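Local coordinates for microcin B17-processing protein McbC (Escherichia coli, PDB 6GRI), which serves in the McbBCD microcin synthetase as the nitroreductase-family oxidoreductase that helps convert the inactive microcin B17 precursor into the active antibiotic peptide, at the interface of chains A and B. Coordinates in Å, arbitrary orientation; residue numbers count along the deposited sequence, not the author numbering. Chains: chain A/B, Microcin B17-processing protein McbC.

The interface of chains A and B. Residues chain A 98, 101, 104-105, 152, 159; chain B 72-73, 76.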
ATOM      1  N   ARG A  98       7.271  43.673 -11.519  1.00 89.75           N
ATOM      2  CA  ARG A  98       8.732  43.710 -11.383  1.00 90.46           C
ATOM      3  C   ARG A  98       9.208  43.109 -10.063  1.00 87.40           C
ATOM      4  O   ARG A  98      10.249  42.461 -10.024  1.00 85.74           O
ATOM      5  CB  ARG A  98       9.252  45.152 -11.523  1.00 93.06           C
ATOM      6  N   GLU A 101       8.769  39.439 -10.483  1.00 85.54           N
ATOM      7  CA  GLU A 101       9.888  39.037 -11.347  1.00 85.53           C
ATOM      8  C   GLU A 101      11.212  38.845 -10.589  1.00 85.46           C
ATOM      9  O   GLU A 101      11.984  37.946 -10.923  1.00 83.83           O
ATOM     10  CB  GLU A 101      10.063  40.031 -12.503  1.00 89.25           C
ATOM     11  CG  GLU A 101       8.987  39.902 -13.575  1.00 90.53           C
ATOM     12  CD  GLU A 101       9.043  40.989 -14.640  1.00 93.56           C
ATOM     13  OE1 GLU A 101      10.146  41.479 -14.959  1.00 98.64           O
ATOM     14  OE2 GLU A 101       7.971  41.356 -15.167  1.00 94.43           O
ATOM     15  N   LEU A 104      10.959  35.442  -8.660  1.00 82.14           N
ATOM     16  CA  LEU A 104      11.070  34.258  -9.528  1.00 77.97           C
ATOM     17  C   LEU A 104      12.472  34.065 -10.078  1.00 74.10           C
ATOM     18  O   LEU A 104      12.965  32.948 -10.133  1.00 72.80           O
ATOM     19  CB  LEU A 104      10.089  34.329 -10.703  1.00 79.05           C
ATOM     20  CG  LEU A 104       8.586  34.413 -10.413  1.00 79.67           C
ATOM     21  CD1 LEU A 104       7.847  34.756 -11.697  1.00 83.01           C
ATOM     22  CD2 LEU A 104       8.049  33.130  -9.802  1.00 76.62           C
ATOM     23  N   VAL A 105      13.100  35.155 -10.492  1.00 75.42           N
ATOM     24  CA  VAL A 105      14.431  35.092 -11.089  1.00 81.30           C
ATOM     25  C   VAL A 105      15.470  34.676 -10.035  1.00 79.16           C
ATOM     26  O   VAL A 105      16.277  33.779 -10.277  1.00 76.93           O
ATOM     27  CB  VAL A 105      14.807  36.442 -11.788  1.00 87.15           C
ATOM     28  CG1 VAL A 105      16.265  36.470 -12.241  1.00 87.97           C
ATOM     29  CG2 VAL A 105      13.899  36.687 -12.986  1.00 87.13           C
ATOM     30  N   TYR A 152       6.039  29.076 -14.492  1.00 66.60           N
ATOM     31  CA  TYR A 152       7.370  29.674 -14.611  1.00 66.25           C
ATOM     32  C   TYR A 152       8.367  28.688 -15.207  1.00 65.63           C
ATOM     33  O   TYR A 152       8.445  27.540 -14.790  1.00 65.96           O
ATOM     34  CB  TYR A 152       7.890  30.191 -13.266  1.00 66.52           C
ATOM     35  CG  TYR A 152       9.224  30.892 -13.403  1.00 68.65           C
ATOM     36  CD1 TYR A 152       9.368  31.996 -14.247  1.00 70.57           C
ATOM     37  CD2 TYR A 152      10.353  30.444 -12.719  1.00 68.47           C
ATOM     38  CE1 TYR A 152      10.589  32.634 -14.404  1.00 70.28           C
ATOM     39  CE2 TYR A 152      11.577  31.090 -12.863  1.00 69.50           C
ATOM     40  CZ  TYR A 152      11.688  32.178 -13.714  1.00 69.61           C
ATOM     41  OH  TYR A 152      12.895  32.815 -13.867  1.00 72.70           O
ATOM     42  N   LEU A 159       7.260  33.556 -18.144  1.00 75.17           N
ATOM     43  CA  LEU A 159       5.942  33.104 -17.720  1.00 72.18           C
ATOM     44  C   LEU A 159       5.142  32.585 -18.915  1.00 74.26           C
ATOM     45  O   LEU A 159       5.145  33.178 -20.001  1.00 80.79           O
ATOM     46  CB  LEU A 159       5.181  34.236 -17.041  1.00 72.57           C
ATOM     47  CG  LEU A 159       5.821  34.726 -15.751  1.00 75.55           C
ATOM     48  CD1 LEU A 159       5.152  36.015 -15.314  1.00 78.84           C
ATOM     49  CD2 LEU A 159       5.738  33.666 -14.653  1.00 74.85           C
TER
ATOM     50  N   ILE B  72      11.185  37.521 -18.817  1.00 82.46           N
ATOM     51  CA  ILE B  72      11.580  38.282 -17.621  1.00 85.62           C
ATOM     52  C   ILE B  72      13.101  38.493 -17.637  1.00 88.97           C
ATOM     53  O   ILE B  72      13.861  37.522 -17.749  1.00 87.89           O
ATOM     54  CB  ILE B  72      11.201  37.532 -16.327  1.00 84.04           C
ATOM     55  CG1 ILE B  72       9.698  37.237 -16.270  1.00 83.58           C
ATOM     56  CG2 ILE B  72      11.618  38.337 -15.106  1.00 86.33           C
ATOM     57  CD1 ILE B  72       9.358  36.061 -15.369  1.00 83.57           C
ATOM     58  N   SER B  73      13.543  39.749 -17.503  1.00 92.22           N
ATOM     59  CA  SER B  73      14.968  40.081 -17.635  1.00 95.00           C
ATOM     60  C   SER B  73      15.843  39.512 -16.502  1.00 96.48           C
ATOM     61  O   SER B  73      15.408  39.417 -15.349  1.00 93.09           O
ATOM     62  CB  SER B  73      15.159  41.594 -17.719  1.00 94.81           C
ATOM     63  N   HIS B  76      17.014  41.751 -13.174  1.00 98.58           N
ATOM     64  CA  HIS B  76      16.419  41.659 -11.829  1.00100.11           C
ATOM     65  C   HIS B  76      17.193  40.737 -10.860  1.00 99.69           C
ATOM     66  O   HIS B  76      16.911  40.732  -9.654  1.00 97.65           O
ATOM     67  CB  HIS B  76      14.970  41.155 -11.909  1.00101.29           C
ATOM     68  CG  HIS B  76      14.038  42.079 -12.619  1.00106.65           C
ATOM     69  ND1 HIS B  76      13.685  41.907 -13.940  1.00111.61           N
ATOM     70  CD2 HIS B  76      13.375  43.180 -12.193  1.00112.78           C
ATOM     71  CE1 HIS B  76      12.852  42.869 -14.299  1.00114.63           C
ATOM     72  NE2 HIS B  76      12.646  43.653 -13.257  1.00113.36           N
TER
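B:Ile72 packs its methyl CG2 on helix 97-108 of chain A, while its CG1 arm passes A:Glu101 before CD1 reaches strands 149-153 and 158-163. The site is one patch of the two-fold symmetric interface between the two McbC copies of the assembly, probably the dimer typical of the nitroreductase family, and an equivalent patch with the chains exchanged exists on the other half. Here a loop segment of chain B, continuing into the 3-10 helix 74-76, lies over chain A.

The torsions of B:Ile72 place both branches. CG2 stands opposite the backbone N while CG1 turns beside it (chi1 -58°), and the chain is extended beyond CG1 (chi2 156°), which together bring CD1 to the strands. CG2 meets the aliphatic part of A:Glu101, 3.4 Å from its CG, with the two side chains crossing at a slant; CG1 lies 3.9 Å from the same A:Glu101 CG. The methyl CG2 also touches A:Val105 CG2 at 3.5 Å, and these side chains run past one another in opposite directions. Both helix residues lie one turn apart, so they flank a single methyl. CD1 reaches the ring carbon CE1 of A:Tyr152 at 3.8 Å, from a position tilted out of the ring plane, and the branch carbon CG of A:Leu159 at an equal 3.8 Å. A:Leu104 CB covers the tyrosine face on the side towards which B:Ile72 CD1 is displaced, 4.0 Å above the A:Tyr152 ring centre; A:Leu104 CD1 only just meets B:Ile72 CD1, at 4.2 Å.

B:His76 forms the second element. The A:Glu101 carboxylate is turned almost perpendicular to its ring, the planes standing 83° apart. A weak hydrogen bond from B:His76 ND1 to the backbone carbonyl B:Ser73 O, in the ring plane, may help fix the imidazole's rotation. The carboxylate oxygen OE1 of A:Glu101 lies above the plane of the imidazole near CE1. On that same face, A:Glu101 CB sits 4.3 Å above the centre of the B:His76 ring.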